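Local coordinates for protein 5-ketofructose reductase (Gluconobacter sp., PDB 7COK) that reduces 5-ketofructose and belongs, as a novel class, to the shikimate dehydrogenase family, whose members typically use a nicotinamide cofactor, at residues T198-G203 and A208-M213; D224-P227 and Q231-F234; K236-K239 and T244-D247. All coordinates share one frame; numbering follows the deposited sequence.

Overall arrangement
Contacts 1, 2 and 3 follow one another in series along the chain, on the same side of its centre. All lie in the part built on the parallel six-stranded sheet, consistent with a Rossmann-type nucleotide-binding domain. Contact 1 folds the long loop between strands 193-196 and 221-224 upon itself. Contact 2 joins the end of strand 221-224 to the start of helix 233-240, and contact 3 sets that helix against edge strand 245-246. The centre of contact 2 is about 8 Å from those of both others, which are about 12 Å apart. Ile226 CD1 meets Ile200 O at 3.3 Å, linking the first two, while the shared helix links contacts 2 and 3, making one continuous region of the domain.

Contact 1 of 3, residues T198-G203 and A208-M213; sequences TSIGLG and APPVEM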
ATOM      1  N   THR A 198      -0.765  28.690  16.307  1.00 14.73           N
ATOM      2  CA  THR A 198      -0.952  29.442  15.062  1.00 14.79           C
ATOM      3  C   THR A 198       0.027  28.947  14.014  1.00 16.32           C
ATOM      4  O   THR A 198       0.954  28.176  14.309  1.00 15.13           O
ATOM      5  CB  THR A 198      -0.779  30.982  15.230  1.00 15.00           C
ATOM      6  OG1 THR A 198       0.618  31.309  15.344  1.00 15.00           O
ATOM      7  CG2 THR A 198      -1.598  31.524  16.432  1.00 14.66           C
ATOM      8  N   SER A 199      -0.154  29.405  12.788  1.00 17.08           N
ATOM      9  CA  SER A 199       0.858  29.169  11.758  1.00 17.76           C
ATOM     10  C   SER A 199       1.828  30.335  11.607  1.00 17.48           C
ATOM     11  O   SER A 199       2.583  30.366  10.641  1.00 17.01           O
ATOM     12  CB  SER A 199       0.204  28.824  10.420  1.00 19.78           C
ATOM     13  OG  SER A 199      -0.482  27.599  10.498  1.00 22.29           O
ATOM     14  N   ILE A 200       1.836  31.277  12.556  1.00 16.07           N
ATOM     15  CA  ILE A 200       2.784  32.405  12.470  1.00 16.46           C
ATOM     16  C   ILE A 200       4.200  31.933  12.809  1.00 17.29           C
ATOM     17  O   ILE A 200       4.500  31.577  13.951  1.00 19.52           O
ATOM     18  CB  ILE A 200       2.402  33.635  13.320  1.00 17.05           C
ATOM     19  CG1 ILE A 200       0.964  34.099  13.022  1.00 17.92           C
ATOM     20  CG2 ILE A 200       3.394  34.755  13.024  1.00 17.37           C
ATOM     21  CD1 ILE A 200       0.361  35.040  14.054  1.00 18.32           C
ATOM     22  N   GLY A 201       5.064  31.945  11.804  1.00 17.03           N
ATOM     23  CA  GLY A 201       6.381  31.375  11.936  1.00 17.30           C
ATOM     24  C   GLY A 201       6.616  30.157  11.080  1.00 17.04           C
ATOM     25  O   GLY A 201       7.755  29.732  10.937  1.00 18.36           O
ATOM     26  N   LEU A 202       5.535  29.584  10.531  1.00 17.15           N
ATOM     27  CA  LEU A 202       5.602  28.414   9.640  1.00 18.90           C
ATOM     28  C   LEU A 202       6.361  28.776   8.373  1.00 20.25           C
ATOM     29  O   LEU A 202       5.930  29.647   7.607  1.00 20.76           O
ATOM     30  CB  LEU A 202       4.196  27.885   9.305  1.00 19.05           C
ATOM     31  CG  LEU A 202       4.069  26.644   8.421  1.00 19.51           C
ATOM     32  CD1 LEU A 202       4.799  25.433   8.988  1.00 19.90           C
ATOM     33  CD2 LEU A 202       2.600  26.336   8.188  1.00 18.67           C
ATOM     34  N   GLY A 203       7.509  28.124   8.185  1.00 20.89           N
ATOM     35  CA  GLY A 203       8.398  28.403   7.049  1.00 22.04           C
ATOM     36  C   GLY A 203       8.991  29.809   7.037  1.00 23.20           C
ATOM     37  O   GLY A 203       9.507  30.259   6.004  1.00 25.14           O
ATOM     38  N   ALA A 208       6.966  35.800  14.232  1.00 18.20           N
ATOM     39  CA  ALA A 208       6.534  35.235  15.518  1.00 17.80           C
ATOM     40  C   ALA A 208       5.147  35.760  15.884  1.00 17.90           C
ATOM     41  O   ALA A 208       4.793  36.905  15.530  1.00 18.20           O
ATOM     42  CB  ALA A 208       7.546  35.557  16.615  1.00 17.49           C
ATOM     43  N   PRO A 209       4.331  34.935  16.576  1.00 17.89           N
ATOM     44  CA  PRO A 209       3.043  35.472  17.029  1.00 17.42           C
ATOM     45  C   PRO A 209       3.239  36.636  18.007  1.00 17.95           C
ATOM     46  O   PRO A 209       4.235  36.627  18.765  1.00 17.50           O
ATOM     47  CB  PRO A 209       2.414  34.299  17.789  1.00 18.23           C
ATOM     48  CG  PRO A 209       3.547  33.382  18.138  1.00 18.25           C
ATOM     49  CD  PRO A 209       4.556  33.548  17.043  1.00 17.84           C
ATOM     50  N   PRO A 210       2.315  37.633  17.996  1.00 18.31           N
ATOM     51  CA  PRO A 210       2.467  38.827  18.844  1.00 18.43           C
ATOM     52  C   PRO A 210       2.195  38.536  20.315  1.00 18.56           C
ATOM     53  O   PRO A 210       1.053  38.543  20.774  1.00 19.12           O
ATOM     54  CB  PRO A 210       1.481  39.836  18.241  1.00 19.02           C
ATOM     55  CG  PRO A 210       0.472  39.008  17.525  1.00 19.02           C
ATOM     56  CD  PRO A 210       1.172  37.760  17.066  1.00 18.38           C
ATOM     57  N   VAL A 211       3.285  38.274  21.032  1.00 17.69           N
ATOM     58  CA  VAL A 211       3.253  37.972  22.461  1.00 18.10           C
ATOM     59  C   VAL A 211       4.230  38.909  23.129  1.00 17.33           C
ATOM     60  O   VAL A 211       5.342  39.122  22.618  1.00 17.60           O
ATOM     61  CB  VAL A 211       3.733  36.526  22.727  1.00 17.66           C
ATOM     62  CG1 VAL A 211       3.760  36.200  24.216  1.00 18.28           C
ATOM     63  CG2 VAL A 211       2.854  35.531  21.993  1.00 19.39           C
ATOM     64  N   GLU A 212       3.817  39.468  24.268  1.00 16.88           N
ATOM     65  CA  GLU A 212       4.720  40.213  25.123  1.00 18.60           C
ATOM     66  C   GLU A 212       5.622  39.192  25.816  1.00 17.40           C
ATOM     67  O   GLU A 212       5.240  38.542  26.820  1.00 17.29           O
ATOM     68  CB  GLU A 212       3.948  41.050  26.123  1.00 20.50           C
ATOM     69  CG  GLU A 212       4.850  41.850  27.038  1.00 23.57           C
ATOM     70  CD  GLU A 212       4.052  42.684  28.002  1.00 28.35           C
ATOM     71  OE1 GLU A 212       3.291  42.086  28.782  1.00 30.22           O
ATOM     72  OE2 GLU A 212       4.186  43.929  27.976  1.00 32.63           O
ATOM     73  N   MET A 213       6.818  39.031  25.260  1.00 17.36           N
ATOM     74  CA  MET A 213       7.692  37.957  25.702  1.00 17.85           C
ATOM     75  C   MET A 213       8.158  38.209  27.134  1.00 18.04           C
ATOM     76  O   MET A 213       8.406  37.269  27.872  1.00 18.34           O
ATOM     77  CB  MET A 213       8.862  37.748  24.735  1.00 18.56           C
ATOM     78  CG  MET A 213       8.473  37.202  23.348  1.00 19.98           C
ATOM     79  SD  MET A 213       7.519  35.654  23.343  1.00 20.26           S
ATOM     80  CE  MET A 213       8.875  34.487  23.488  1.00 19.00           C
TER
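Thr198 OG1, which faces Pro209 CB across the contact at 4.3 Å, is held by two groups: it accepts from Ile200 N (3.0 Å, N-H...O 156°) and is hydrogen-bonded to Asn196 OD1. The first bond defines an ST turn. A type II beta turn from Ser199 to Leu202 follows, closed by Leu202 N to Ser199 O at 3.1 Å; at Gly201, its third residue, a CB would collide with the carbonyl O of Ile200. These turns bend the loop after strand 193-196 of the Rossmann-type sheet and send the Ile200 side chain to the 208-213 segment. No hydrogen bond crosses; the contacts are van der Waals, made mostly by Ile200. Ile200 places CG2 anti to its own nitrogen and CG1 anti to its carbonyl carbon (chi1 -53°), which parts the two branches: CG2 rests on Ala208 C at 3.5 Å, while CG1 carries CD1 past Pro209 to Pro210. An alanine here is likely to open a gap beside the Ala208 carbonyl and leave the Pro210 ring without its apolar mate. Pro209 also touches Trp181 and Phe234. Ile200 CD1 stands 4.1 Å from Pro210 CD, the two side chains crossing at about a right angle.

Contact 2 of 3, residues D224-P227 and Q231-F234; sequences DVIP and QTRF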
ATOM      1  N   ASP A 224       5.606  25.064  20.664  1.00 12.82           N
ATOM      2  CA  ASP A 224       5.164  25.525  19.363  1.00 13.31           C
ATOM      3  C   ASP A 224       4.811  24.326  18.500  1.00 13.80           C
ATOM      4  O   ASP A 224       5.601  23.411  18.341  1.00 13.74           O
ATOM      5  CB  ASP A 224       6.277  26.334  18.703  1.00 15.02           C
ATOM      6  CG  ASP A 224       5.792  27.201  17.561  1.00 15.72           C
ATOM      7  OD1 ASP A 224       4.712  26.968  16.965  1.00 16.45           O
ATOM      8  OD2 ASP A 224       6.492  28.163  17.253  1.00 16.26           O
ATOM      9  N   VAL A 225       3.602  24.330  17.937  1.00 14.08           N
ATOM     10  CA  VAL A 225       3.162  23.244  17.031  1.00 14.84           C
ATOM     11  C   VAL A 225       3.836  23.250  15.653  1.00 14.08           C
ATOM     12  O   VAL A 225       3.850  22.226  14.957  1.00 14.59           O
ATOM     13  CB  VAL A 225       1.619  23.199  16.844  1.00 15.24           C
ATOM     14  CG1 VAL A 225       0.911  23.168  18.196  1.00 16.50           C
ATOM     15  CG2 VAL A 225       1.117  24.360  15.982  1.00 15.97           C
ATOM     16  N   ILE A 226       4.377  24.403  15.251  1.00 14.28           N
ATOM     17  CA  ILE A 226       5.051  24.508  13.953  1.00 14.79           C
ATOM     18  C   ILE A 226       6.249  23.541  13.861  1.00 15.25           C
ATOM     19  O   ILE A 226       7.118  23.572  14.709  1.00 14.19           O
ATOM     20  CB  ILE A 226       5.472  25.974  13.705  1.00 14.75           C
ATOM     21  CG1 ILE A 226       4.224  26.854  13.461  1.00 16.38           C
ATOM     22  CG2 ILE A 226       6.476  26.072  12.557  1.00 15.12           C
ATOM     23  CD1 ILE A 226       4.480  28.346  13.587  1.00 16.70           C
ATOM     24  N   PRO A 227       6.268  22.653  12.852  1.00 15.69           N
ATOM     25  CA  PRO A 227       7.398  21.698  12.757  1.00 16.37           C
ATOM     26  C   PRO A 227       8.557  22.147  11.876  1.00 16.10           C
ATOM     27  O   PRO A 227       9.631  21.537  11.898  1.00 16.64           O
ATOM     28  CB  PRO A 227       6.743  20.456  12.159  1.00 16.50           C
ATOM     29  CG  PRO A 227       5.575  20.979  11.357  1.00 16.99           C
ATOM     30  CD  PRO A 227       5.164  22.312  11.927  1.00 16.13           C
ATOM     31  N   GLN A 231      12.950  25.105  15.229  1.00 18.46           N
ATOM     32  CA  GLN A 231      13.335  26.202  16.100  1.00 18.66           C
ATOM     33  C   GLN A 231      12.846  27.512  15.504  1.00 17.93           C
ATOM     34  O   GLN A 231      13.575  28.203  14.779  1.00 17.94           O
ATOM     35  CB  GLN A 231      14.859  26.207  16.319  1.00 21.67           C
ATOM     36  CG  GLN A 231      15.417  24.944  16.960  1.00 23.21           C
ATOM     37  CD  GLN A 231      14.782  24.604  18.311  1.00 25.51           C
ATOM     38  OE1 GLN A 231      14.386  23.460  18.551  1.00 28.32           O
ATOM     39  NE2 GLN A 231      14.682  25.595  19.196  1.00 27.41           N
ATOM     40  N   THR A 232      11.589  27.833  15.825  1.00 17.38           N
ATOM     41  CA  THR A 232      10.925  29.052  15.376  1.00 16.46           C
ATOM     42  C   THR A 232      11.505  30.264  16.113  1.00 16.51           C
ATOM     43  O   THR A 232      12.158  30.107  17.162  1.00 16.17           O
ATOM     44  CB  THR A 232       9.405  28.980  15.651  1.00 15.89           C
ATOM     45  OG1 THR A 232       9.165  28.744  17.052  1.00 15.30           O
ATOM     46  CG2 THR A 232       8.771  27.862  14.826  1.00 16.01           C
ATOM     47  N   ARG A 233      11.286  31.458  15.561  1.00 16.81           N
ATOM     48  CA  ARG A 233      11.640  32.702  16.261  1.00 17.41           C
ATOM     49  C   ARG A 233      11.068  32.735  17.685  1.00 16.79           C
ATOM     50  O   ARG A 233      11.774  33.068  18.625  1.00 16.46           O
ATOM     51  CB  ARG A 233      11.199  33.925  15.452  1.00 18.80           C
ATOM     52  CG  ARG A 233      11.443  35.261  16.120  1.00 20.25           C
ATOM     53  CD  ARG A 233      10.982  36.412  15.241  1.00 22.89           C
ATOM     54  NE  ARG A 233      10.894  37.661  15.999  1.00 25.76           N
ATOM     55  CZ  ARG A 233      10.064  38.669  15.727  1.00 26.69           C
ATOM     56  NH1 ARG A 233       9.221  38.606  14.699  1.00 26.93           N
ATOM     57  NH2 ARG A 233      10.076  39.757  16.489  1.00 28.47           N
ATOM     58  N   PHE A 234       9.784  32.406  17.813  1.00 15.65           N
ATOM     59  CA  PHE A 234       9.087  32.290  19.081  1.00 14.92           C
ATOM     60  C   PHE A 234       9.845  31.415  20.076  1.00 14.66           C
ATOM     61  O   PHE A 234      10.134  31.864  21.181  1.00 13.74           O
ATOM     62  CB  PHE A 234       7.677  31.770  18.789  1.00 15.33           C
ATOM     63  CG  PHE A 234       6.831  31.545  19.995  1.00 15.36           C
ATOM     64  CD1 PHE A 234       6.442  32.613  20.812  1.00 15.58           C
ATOM     65  CD2 PHE A 234       6.365  30.269  20.287  1.00 15.10           C
ATOM     66  CE1 PHE A 234       5.628  32.393  21.912  1.00 15.88           C
ATOM     67  CE2 PHE A 234       5.550  30.038  21.396  1.00 15.10           C
ATOM     68  CZ  PHE A 234       5.170  31.118  22.204  1.00 15.46           C
TER
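Asp224 and Thr232 approach from opposite directions. The aspartate CB is still 4.1 Å from Thr232 OG1, and its CG 3.7 Å from the same atom. With CG anti to the backbone N (chi1 -162°), the carboxylate extends toward the start of helix 233-240, and its two oxygens then take different tasks. OD1 turns to the loop just after its strand: Ile226 N donates to it at 3.1 Å, an Asx turn, reaching it from above the carboxylate plane (51° out), and Asn196 ND2 is a second partner. OD2 faces across, accepting the Thr232 hydroxyl at an OG1-OD2 distance of 2.7 Å on its anti side, 24° out of plane. The same OD2 lies 3.7 Å from Phe234 CD2, at the ring edge and near the ring plane, where the aromatic hydrogens are slightly positive. Beside the polar bond, Thr232 CG2 packs on Ile226 CG2 at 3.7 Å, so the threonine uses both branches. All four touching residues are buried, and both Asp224 oxygens are satisfied. Since Thr232 OG1 also receives Leu235 N, the aspartate acts as a second-shell support for a threonine N-cap, in the strand-to-helix connection of a beta-alpha-beta unit.

Contact 3 of 3, residues K236-K239 and T244-D247; sequences KDAK and TTLD
The 236-239 segment is helical and the 244-247 segment is extended, with strand 245-246 at the edge of the parallel sheet. Their backbones come closest at Lys239 and Thr245, whose CA atoms are 6.4 Å apart, and no hydrogen bond spans them. The strand instead bonds to its sheet neighbour, Leu246 pairing through the backbone with Val222 and Asp224; helix and strand are successive elements of the beta-alpha-beta unit 221-224, 233-240, 245-246.

One methyl group carries the side-chain contact. Thr245 CG2 stands anti to its carbonyl carbon, with chi1 at 61° placing OG1 between the backbone N and the carbonyl carbon. The methyl reaches the helix in the angle between two successive residues: Ala238 CB is 3.9 Å away, Lys239 N 3.8 Å and Lys239 CB 4.1 Å. Ala238, a buried residue, also touches Val222 of the adjacent strand, and Leu235, one turn earlier in the helix, touches Thr245. The lysine contributes with the base of its chain; beyond it the chain bends at chi3 (68°), and NZ stays 5.1 Å from Thr245 OG1.

Every close approach involves the Thr245 methyl, meeting a methyl, a methylene or a backbone N, with 116 Å² buried. This implies that the helix is held against the edge strand by van der Waals fit, with the ammonium of Lys239 making no bond to the strand.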
ATOM      1  N   LYS A 236      13.036  30.424  19.849  1.00 16.39           N
ATOM      2  CA  LYS A 236      14.396  30.958  20.040  1.00 17.44           C
ATOM      3  C   LYS A 236      14.395  32.109  21.025  1.00 18.12           C
ATOM      4  O   LYS A 236      15.261  32.165  21.913  1.00 18.33           O
ATOM      5  CB  LYS A 236      15.028  31.370  18.716  1.00 17.54           C
ATOM      6  CG  LYS A 236      15.434  30.183  17.865  1.00 19.69           C
ATOM      7  CD  LYS A 236      15.883  30.626  16.489  1.00 23.98           C
ATOM      8  CE  LYS A 236      16.665  29.509  15.826  1.00 24.88           C
ATOM      9  NZ  LYS A 236      17.245  29.955  14.535  1.00 28.97           N
ATOM     10  N   ASP A 237      13.395  32.985  20.903  1.00 18.21           N
ATOM     11  CA  ASP A 237      13.185  34.082  21.853  1.00 18.00           C
ATOM     12  C   ASP A 237      12.920  33.567  23.268  1.00 17.62           C
ATOM     13  O   ASP A 237      13.513  34.065  24.224  1.00 17.29           O
ATOM     14  CB  ASP A 237      12.047  35.012  21.401  1.00 20.56           C
ATOM     15  CG  ASP A 237      12.352  35.749  20.096  1.00 22.04           C
ATOM     16  OD1 ASP A 237      13.535  35.921  19.732  1.00 23.68           O
ATOM     17  OD2 ASP A 237      11.380  36.160  19.426  1.00 26.44           O
ATOM     18  N   ALA A 238      12.052  32.554  23.400  1.00 16.97           N
ATOM     19  CA  ALA A 238      11.752  31.951  24.700  1.00 16.89           C
ATOM     20  C   ALA A 238      13.001  31.334  25.358  1.00 16.78           C
ATOM     21  O   ALA A 238      13.273  31.580  26.543  1.00 18.34           O
ATOM     22  CB  ALA A 238      10.647  30.908  24.542  1.00 16.89           C
ATOM     23  N   LYS A 239      13.738  30.534  24.581  1.00 18.08           N
ATOM     24  CA  LYS A 239      14.977  29.917  25.059  1.00 18.59           C
ATOM     25  C   LYS A 239      16.011  30.973  25.491  1.00 19.20           C
ATOM     26  O   LYS A 239      16.666  30.799  26.517  1.00 19.31           O
ATOM     27  CB  LYS A 239      15.560  28.993  23.985  1.00 20.44           C
ATOM     28  CG  LYS A 239      16.651  28.044  24.483  1.00 22.80           C
ATOM     29  CD  LYS A 239      16.884  26.916  23.498  1.00 25.20           C
ATOM     30  CE  LYS A 239      17.497  27.420  22.207  1.00 27.14           C
ATOM     31  NZ  LYS A 239      17.216  26.524  21.053  1.00 31.09           N
ATOM     32  N   THR A 244      12.308  26.660  29.168  1.00 17.44           N
ATOM     33  CA  THR A 244      12.311  25.319  28.596  1.00 16.80           C
ATOM     34  C   THR A 244      11.365  25.352  27.405  1.00 16.38           C
ATOM     35  O   THR A 244      10.229  25.813  27.543  1.00 16.53           O
ATOM     36  CB  THR A 244      11.834  24.291  29.629  1.00 18.00           C
ATOM     37  OG1 THR A 244      12.783  24.228  30.693  1.00 20.23           O
ATOM     38  CG2 THR A 244      11.708  22.891  29.012  1.00 17.70           C
ATOM     39  N   THR A 245      11.847  24.891  26.251  1.00 14.92           N
ATOM     40  CA  THR A 245      11.054  24.895  24.999  1.00 14.98           C
ATOM     41  C   THR A 245      10.783  23.510  24.409  1.00 15.10           C
ATOM     42  O   THR A 245      11.590  22.582  24.538  1.00 15.94           O
ATOM     43  CB  THR A 245      11.711  25.750  23.901  1.00 14.57           C
ATOM     44  OG1 THR A 245      13.011  25.219  23.589  1.00 16.88           O
ATOM     45  CG2 THR A 245      11.861  27.224  24.344  1.00 14.82           C
ATOM     46  N   LEU A 246       9.635  23.396  23.738  1.00 13.49           N
ATOM     47  CA  LEU A 246       9.244  22.179  23.047  1.00 14.41           C
ATOM     48  C   LEU A 246       8.862  22.465  21.620  1.00 13.92           C
ATOM     49  O   LEU A 246       7.934  23.219  21.356  1.00 14.05           O
ATOM     50  CB  LEU A 246       8.083  21.491  23.778  1.00 15.50           C
ATOM     51  CG  LEU A 246       8.381  21.192  25.251  1.00 15.69           C
ATOM     52  CD1 LEU A 246       7.105  20.901  26.019  1.00 16.32           C
ATOM     53  CD2 LEU A 246       9.360  20.048  25.364  1.00 16.75           C
ATOM     54  N   ASP A 247       9.545  21.812  20.691  1.00 14.25           N
ATOM     55  CA  ASP A 247       9.347  22.086  19.280  1.00 14.73           C
ATOM     56  C   ASP A 247       8.322  21.186  18.573  1.00 13.81           C
ATOM     57  O   ASP A 247       8.007  20.064  19.018  1.00 12.82           O
ATOM     58  CB  ASP A 247      10.697  22.066  18.563  1.00 16.02           C
ATOM     59  CG  ASP A 247      11.210  20.671  18.359  1.00 17.15           C
ATOM     60  OD1 ASP A 247      10.807  20.033  17.356  1.00 17.30           O
ATOM     61  OD2 ASP A 247      12.021  20.214  19.184  1.00 20.34           O
TER